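Local coordinates for protein aftrax (Archaeoglobus fulgidus, PDB 3ZC0) that binds and cleaves duplex RNA as the Trax-like protein that assembles with copies of itself into an archaeal C3PO with bound magnesium, at residues E[90-94]-E[122-126]; E[138-142]-E[180-184]. The protein carries 1 engineered substitution. One frame throughout, in Å; residues are numbered along the deposited sequence.

Interaction 1 (E[90-94]-E[122-126]); sequences FKNAI and LRRYA
Leu122 pushes one methyl, CD2, into the hollow that Phe90 and Ala93 form on helix 73-94. It lies 3.8 Å from Ala93 CB and 3.9 Å from Phe90 CD1, at the rim of the phenyl ring and near its plane, while Ile94 CG2 lies a little further off. The second bump comes from the other helix: Ile94 CG2 sits over the centre of the Tyr125 ring, 3.6 Å from its centroid and 9° off the normal, a CH-pi contact. With CG anti to the backbone N (chi1 -166°), Tyr125 extends toward helix 73-94 and crosses Ile94 at about a right angle; its CB closes against Phe90 CE1 at 4.1 Å. Segments 90-94 and 122-126 run in roughly the same direction, their axes 33° apart. Helix 6-42 backs Phe90 through Ile38, Ile41 and His42, and Met141, Val144 and Met145 of helix 135-153 cover Leu122, making this a layer of the all-helical Translin-family core. The side chain of Phe90 is about 4 Å from that of Glu121 and about 5 Å from that of Glu86, two residues of the magnesium site. No hydrogen bond links the two segments, so the join rests on apolar packing and the CH-pi contact, close behind the carboxylates that bind magnesium.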
ATOM      1  N   PHE E  90      -1.426 -21.630 -24.792  1.00 34.37           N
ATOM      2  CA  PHE E  90      -2.697 -21.251 -25.373  1.00 37.30           C
ATOM      3  C   PHE E  90      -2.840 -21.772 -26.811  1.00 53.63           C
ATOM      4  O   PHE E  90      -3.789 -22.538 -27.112  1.00 41.62           O
ATOM      5  CB  PHE E  90      -2.876 -19.737 -25.303  1.00 41.68           C
ATOM      6  CG  PHE E  90      -4.167 -19.246 -25.910  1.00 35.92           C
ATOM      7  CD1 PHE E  90      -5.378 -19.741 -25.471  1.00 37.65           C
ATOM      8  CD2 PHE E  90      -4.162 -18.285 -26.909  1.00 26.40           C
ATOM      9  CE1 PHE E  90      -6.567 -19.298 -26.023  1.00 45.62           C
ATOM     10  CE2 PHE E  90      -5.343 -17.829 -27.456  1.00 37.67           C
ATOM     11  CZ  PHE E  90      -6.552 -18.337 -27.017  1.00 40.22           C
ATOM     12  N   LYS E  91      -1.894 -21.389 -27.682  1.00 52.09           N
ATOM     13  CA  LYS E  91      -1.928 -21.845 -29.085  1.00 63.00           C
ATOM     14  C   LYS E  91      -2.071 -23.352 -29.163  1.00 62.84           C
ATOM     15  O   LYS E  91      -2.904 -23.857 -29.909  1.00 66.58           O
ATOM     16  CB  LYS E  91      -0.683 -21.413 -29.871  1.00 54.51           C
ATOM     17  CG  LYS E  91      -0.914 -21.172 -31.374  1.00 54.51           C
ATOM     18  CD  LYS E  91      -1.095 -22.465 -32.184  1.00 78.91           C
ATOM     19  CE  LYS E  91      -1.027 -22.241 -33.718  1.00 88.05           C
ATOM     20  NZ  LYS E  91      -2.092 -21.354 -34.314  1.00 68.14           N
ATOM     21  N   ASN E  92      -1.262 -24.062 -28.382  1.00 51.97           N
ATOM     22  CA  ASN E  92      -1.341 -25.515 -28.317  1.00 52.51           C
ATOM     23  C   ASN E  92      -2.745 -26.014 -28.001  1.00 64.19           C
ATOM     24  O   ASN E  92      -3.275 -26.879 -28.710  1.00 65.54           O
ATOM     25  CB  ASN E  92      -0.341 -26.075 -27.305  1.00 54.53           C
ATOM     26  CG  ASN E  92       1.088 -26.025 -27.819  1.00 71.86           C
ATOM     27  OD1 ASN E  92       1.328 -25.747 -28.998  1.00 57.23           O
ATOM     28  ND2 ASN E  92       2.041 -26.299 -26.943  1.00 62.72           N
ATOM     29  N   ALA E  93      -3.352 -25.454 -26.958  1.00 53.14           N
ATOM     30  CA  ALA E  93      -4.665 -25.912 -26.533  1.00 49.79           C
ATOM     31  C   ALA E  93      -5.741 -25.685 -27.608  1.00 70.22           C
ATOM     32  O   ALA E  93      -6.519 -26.593 -27.940  1.00 61.55           O
ATOM     33  CB  ALA E  93      -5.062 -25.256 -25.212  1.00 47.39           C
ATOM     34  N   ILE E  94      -5.800 -24.484 -28.170  1.00 60.89           N
ATOM     35  CA  ILE E  94      -6.843 -24.254 -29.158  1.00 60.22           C
ATOM     36  C   ILE E  94      -6.550 -25.018 -30.448  1.00 63.38           C
ATOM     37  O   ILE E  94      -7.416 -25.126 -31.316  1.00 77.82           O
ATOM     38  CB  ILE E  94      -7.036 -22.765 -29.481  1.00 55.05           C
ATOM     39  CG1 ILE E  94      -5.841 -22.254 -30.270  1.00 48.08           C
ATOM     40  CG2 ILE E  94      -7.251 -21.967 -28.210  1.00 33.81           C
ATOM     41  CD1 ILE E  94      -6.107 -20.986 -30.947  1.00 37.15           C
ATOM     42  N   LEU E 122      -7.973 -19.236 -22.185  1.00 34.36           N
ATOM     43  CA  LEU E 122      -8.858 -20.336 -22.491  1.00 32.46           C
ATOM     44  C   LEU E 122     -10.295 -19.953 -22.142  1.00 41.48           C
ATOM     45  O   LEU E 122     -11.213 -20.206 -22.927  1.00 40.80           O
ATOM     46  CB  LEU E 122      -8.413 -21.612 -21.777  1.00 38.17           C
ATOM     47  CG  LEU E 122      -7.183 -22.253 -22.428  1.00 45.59           C
ATOM     48  CD1 LEU E 122      -6.710 -23.467 -21.665  1.00 42.91           C
ATOM     49  CD2 LEU E 122      -7.502 -22.625 -23.862  1.00 28.53           C
ATOM     50  N   ARG E 123     -10.497 -19.326 -20.985  1.00 42.29           N
ATOM     51  CA  ARG E 123     -11.841 -18.862 -20.646  1.00 42.73           C
ATOM     52  C   ARG E 123     -12.415 -17.974 -21.751  1.00 38.45           C
ATOM     53  O   ARG E 123     -13.497 -18.285 -22.275  1.00 48.72           O
ATOM     54  CB  ARG E 123     -11.920 -18.152 -19.293  1.00 37.00           C
ATOM     55  CG  ARG E 123     -13.156 -17.274 -19.195  1.00 36.25           C
ATOM     56  CD  ARG E 123     -13.547 -16.917 -17.781  1.00 42.95           C
ATOM     57  NE  ARG E 123     -14.652 -15.951 -17.738  1.00 56.60           N
ATOM     58  CZ  ARG E 123     -15.929 -16.230 -18.023  1.00 62.27           C
ATOM     59  NH1 ARG E 123     -16.291 -17.449 -18.406  1.00 60.02           N
ATOM     60  NH2 ARG E 123     -16.858 -15.283 -17.932  1.00 76.42           N
ATOM     61  N   ARG E 124     -11.710 -16.900 -22.128  1.00 26.05           N
ATOM     62  CA  ARG E 124     -12.222 -16.062 -23.241  1.00 35.47           C
ATOM     63  C   ARG E 124     -12.598 -16.895 -24.453  1.00 42.47           C
ATOM     64  O   ARG E 124     -13.723 -16.815 -24.924  1.00 49.71           O
ATOM     65  CB  ARG E 124     -11.241 -14.989 -23.703  1.00 30.22           C
ATOM     66  CG  ARG E 124     -10.762 -14.087 -22.610  1.00 36.46           C
ATOM     67  CD  ARG E 124     -10.040 -12.902 -23.191  1.00 50.28           C
ATOM     68  NE  ARG E 124      -9.821 -11.888 -22.170  1.00 46.94           N
ATOM     69  CZ  ARG E 124      -8.707 -11.771 -21.462  1.00 43.42           C
ATOM     70  NH1 ARG E 124      -7.691 -12.607 -21.666  1.00 54.21           N
ATOM     71  NH2 ARG E 124      -8.614 -10.813 -20.553  1.00 37.22           N
ATOM     72  N   TYR E 125     -11.660 -17.711 -24.925  1.00 36.63           N
ATOM     73  CA  TYR E 125     -11.889 -18.561 -26.086  1.00 38.62           C
ATOM     74  C   TYR E 125     -13.128 -19.458 -25.978  1.00 38.98           C
ATOM     75  O   TYR E 125     -13.924 -19.516 -26.916  1.00 35.46           O
ATOM     76  CB  TYR E 125     -10.655 -19.408 -26.351  1.00 45.91           C
ATOM     77  CG  TYR E 125     -10.621 -20.076 -27.704  1.00 44.69           C
ATOM     78  CD1 TYR E 125     -10.293 -19.362 -28.851  1.00 47.06           C
ATOM     79  CD2 TYR E 125     -10.904 -21.429 -27.832  1.00 37.83           C
ATOM     80  CE1 TYR E 125     -10.252 -19.980 -30.092  1.00 49.53           C
ATOM     81  CE2 TYR E 125     -10.858 -22.052 -29.059  1.00 50.15           C
ATOM     82  CZ  TYR E 125     -10.533 -21.325 -30.184  1.00 51.12           C
ATOM     83  OH  TYR E 125     -10.483 -21.963 -31.399  1.00 65.47           O
ATOM     84  N   ALA E 126     -13.294 -20.148 -24.848  1.00 34.90           N
ATOM     85  CA  ALA E 126     -14.473 -21.002 -24.611  1.00 45.21           C
ATOM     86  C   ALA E 126     -15.791 -20.217 -24.625  1.00 45.56           C
ATOM     87  O   ALA E 126     -16.829 -20.684 -25.111  1.00 37.39           O
ATOM     88  CB  ALA E 126     -14.333 -21.718 -23.293  1.00 30.16           C
TER

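Interaction 2 (E[138-142]-E[180-184]); sequences AERML and TKSDY
Leu142 and Glu139 approach the Tyr184 ring obliquely. Leu142 CD2 is 4.1 Å from Tyr184 CB at the root of the ring, whereas Glu139 CG lies 3.9 Å from Tyr184 CZ at the phenol end. The Glu139 carboxylate is turned 63° from the ring plane. These residues join helices 135-153 and 166-187 of the all-helical Translin fold; the axes of segments 138-142 and 180-184 approach to 11.1 Å and run 157° apart, nearly antiparallel. Tyr184 reaches across because a chi1 of 174° swings the ring away from its own backbone N and out to Glu139. With the ring cut back to an alanine, Leu142 CD2 and the Glu139 side chain would probably lose their aromatic neighbour and a gap would open between the helices. One turn earlier, Thr180 directs its methyl at Leu142 and gives its hydroxyl to polar partners such as Gly176 O of its own helix. Lys181 passes Leu142 with its aliphatic part, and its NZ forms a salt bridge with Glu146. Leu142 thus spreads over three residues of the facing helix, its other branch, CD1, meeting Thr180 CG2 at 3.5 Å.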
ATOM      1  N   ALA E 138     -16.112 -25.688 -26.651  1.00 46.49           N
ATOM      2  CA  ALA E 138     -16.115 -25.133 -25.305  1.00 41.98           C
ATOM      3  C   ALA E 138     -15.927 -26.225 -24.246  1.00 44.16           C
ATOM      4  O   ALA E 138     -15.237 -26.009 -23.255  1.00 46.58           O
ATOM      5  CB  ALA E 138     -17.374 -24.361 -25.058  1.00 44.15           C
ATOM      6  N   GLU E 139     -16.526 -27.394 -24.464  1.00 43.81           N
ATOM      7  CA  GLU E 139     -16.324 -28.542 -23.584  1.00 38.92           C
ATOM      8  C   GLU E 139     -14.846 -28.908 -23.493  1.00 55.24           C
ATOM      9  O   GLU E 139     -14.298 -29.090 -22.397  1.00 40.95           O
ATOM     10  CB  GLU E 139     -17.081 -29.759 -24.106  1.00 46.80           C
ATOM     11  CG  GLU E 139     -18.472 -29.953 -23.544  1.00 64.45           C
ATOM     12  CD  GLU E 139     -19.374 -30.707 -24.509  1.00 76.93           C
ATOM     13  OE1 GLU E 139     -19.306 -31.957 -24.527  1.00 93.79           O
ATOM     14  OE2 GLU E 139     -20.140 -30.051 -25.256  1.00 67.92           O
ATOM     15  N   ARG E 140     -14.202 -29.043 -24.649  1.00 50.56           N
ATOM     16  CA  ARG E 140     -12.784 -29.387 -24.647  1.00 61.72           C
ATOM     17  C   ARG E 140     -12.006 -28.356 -23.844  1.00 56.42           C
ATOM     18  O   ARG E 140     -11.245 -28.707 -22.945  1.00 49.26           O
ATOM     19  CB  ARG E 140     -12.233 -29.535 -26.071  1.00 70.52           C
ATOM     20  CG  ARG E 140     -12.830 -30.732 -26.818  1.00 87.01           C
ATOM     21  CD  ARG E 140     -12.105 -31.023 -28.121  1.00 92.48           C
ATOM     22  NE  ARG E 140     -12.208 -29.922 -29.078  1.00106.29           N
ATOM     23  CZ  ARG E 140     -13.085 -29.869 -30.078  1.00 96.36           C
ATOM     24  NH1 ARG E 140     -13.952 -30.860 -30.260  1.00 82.54           N
ATOM     25  NH2 ARG E 140     -13.094 -28.824 -30.897  1.00 79.36           N
ATOM     26  N   MET E 141     -12.245 -27.082 -24.131  1.00 55.77           N
ATOM     27  CA  MET E 141     -11.591 -26.021 -23.377  1.00 39.90           C
ATOM     28  C   MET E 141     -11.778 -26.166 -21.879  1.00 39.98           C
ATOM     29  O   MET E 141     -10.817 -26.083 -21.125  1.00 41.80           O
ATOM     30  CB  MET E 141     -12.055 -24.657 -23.854  1.00 38.81           C
ATOM     31  CG  MET E 141     -11.751 -24.423 -25.327  1.00 56.50           C
ATOM     32  SD  MET E 141      -9.999 -24.511 -25.712  1.00 51.94           S
ATOM     33  CE  MET E 141      -9.803 -26.199 -26.273  1.00 54.26           C
ATOM     34  N   LEU E 142     -13.010 -26.395 -21.452  1.00 43.23           N
ATOM     35  CA  LEU E 142     -13.279 -26.606 -20.040  1.00 43.10           C
ATOM     36  C   LEU E 142     -12.374 -27.718 -19.523  1.00 50.52           C
ATOM     37  O   LEU E 142     -11.765 -27.596 -18.451  1.00 42.28           O
ATOM     38  CB  LEU E 142     -14.744 -26.985 -19.818  1.00 29.81           C
ATOM     39  CG  LEU E 142     -15.656 -26.030 -19.050  1.00 40.69           C
ATOM     40  CD1 LEU E 142     -14.927 -24.795 -18.524  1.00 34.37           C
ATOM     41  CD2 LEU E 142     -16.806 -25.634 -19.950  1.00 50.38           C
ATOM     42  N   THR E 180     -16.816 -20.003 -16.239  1.00 39.08           N
ATOM     43  CA  THR E 180     -17.019 -20.622 -17.532  1.00 43.38           C
ATOM     44  C   THR E 180     -18.055 -21.748 -17.438  1.00 44.52           C
ATOM     45  O   THR E 180     -18.932 -21.857 -18.291  1.00 39.22           O
ATOM     46  CB  THR E 180     -15.676 -21.088 -18.156  1.00 43.43           C
ATOM     47  OG1 THR E 180     -14.762 -19.983 -18.174  1.00 39.94           O
ATOM     48  CG2 THR E 180     -15.870 -21.577 -19.594  1.00 35.01           C
ATOM     49  N   LYS E 181     -17.982 -22.551 -16.378  1.00 52.05           N
ATOM     50  CA  LYS E 181     -18.937 -23.635 -16.193  1.00 49.43           C
ATOM     51  C   LYS E 181     -20.334 -23.050 -16.139  1.00 48.67           C
ATOM     52  O   LYS E 181     -21.234 -23.514 -16.849  1.00 41.65           O
ATOM     53  CB  LYS E 181     -18.624 -24.444 -14.930  1.00 32.56           C
ATOM     54  CG  LYS E 181     -17.531 -25.494 -15.119  1.00 33.41           C
ATOM     55  CD  LYS E 181     -17.256 -26.197 -13.817  1.00 62.68           C
ATOM     56  CE  LYS E 181     -16.514 -27.502 -14.018  1.00 47.55           C
ATOM     57  NZ  LYS E 181     -16.525 -28.288 -12.744  1.00 65.56           N
ATOM     58  N   SER E 182     -20.497 -22.011 -15.319  1.00 45.52           N
ATOM     59  CA  SER E 182     -21.772 -21.315 -15.191  1.00 45.28           C
ATOM     60  C   SER E 182     -22.312 -20.832 -16.549  1.00 47.51           C
ATOM     61  O   SER E 182     -23.498 -20.998 -16.841  1.00 52.88           O
ATOM     62  CB  SER E 182     -21.648 -20.148 -14.213  1.00 43.53           C
ATOM     63  OG  SER E 182     -22.725 -19.237 -14.372  1.00 44.76           O
ATOM     64  N   ASP E 183     -21.434 -20.259 -17.371  1.00 44.26           N
ATOM     65  CA  ASP E 183     -21.806 -19.786 -18.701  1.00 47.95           C
ATOM     66  C   ASP E 183     -22.235 -20.941 -19.596  1.00 50.16           C
ATOM     67  O   ASP E 183     -23.241 -20.868 -20.316  1.00 54.41           O
ATOM     68  CB  ASP E 183     -20.627 -19.072 -19.361  1.00 48.04           C
ATOM     69  CG  ASP E 183     -20.298 -17.754 -18.700  1.00 49.81           C
ATOM     70  OD1 ASP E 183     -21.241 -17.063 -18.256  1.00 59.70           O
ATOM     71  OD2 ASP E 183     -19.098 -17.410 -18.620  1.00 50.54           O
ATOM     72  N   TYR E 184     -21.450 -22.006 -19.549  1.00 50.13           N
ATOM     73  CA  TYR E 184     -21.724 -23.198 -20.321  1.00 51.24           C
ATOM     74  C   TYR E 184     -23.089 -23.757 -19.954  1.00 48.80           C
ATOM     75  O   TYR E 184     -23.842 -24.175 -20.827  1.00 36.80           O
ATOM     76  CB  TYR E 184     -20.642 -24.236 -20.060  1.00 44.68           C
ATOM     77  CG  TYR E 184     -20.909 -25.561 -20.713  1.00 48.55           C
ATOM     78  CD1 TYR E 184     -20.599 -25.769 -22.055  1.00 50.29           C
ATOM     79  CD2 TYR E 184     -21.466 -26.610 -19.985  1.00 36.25           C
ATOM     80  CE1 TYR E 184     -20.846 -26.990 -22.662  1.00 49.23           C
ATOM     81  CE2 TYR E 184     -21.720 -27.829 -20.577  1.00 45.85           C
ATOM     82  CZ  TYR E 184     -21.410 -28.020 -21.916  1.00 56.13           C
ATOM     83  OH  TYR E 184     -21.662 -29.253 -22.492  1.00 45.81           O
TER

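From the N terminus, the chain passes the helices 6-42 and 46-64 before helix 73-94 supplies the first half of interaction 1. Interaction 1 closes a 27-residue excursion, made of the connection 95-107 and the first turns of helix 108-132, which comes up alongside in roughly the same direction. Helix 135-153 follows at once and opens interaction 2, which closes on helix 166-187 after 37 intervening residues. The two contacts are therefore in series, neither nested nor crossed, with centres 11 Å apart. They also touch directly: Arg123 NH1 forms a salt bridge with Asp183 OD2, 2.8 Å away. Together they tie the last four helices side by side into one bundle.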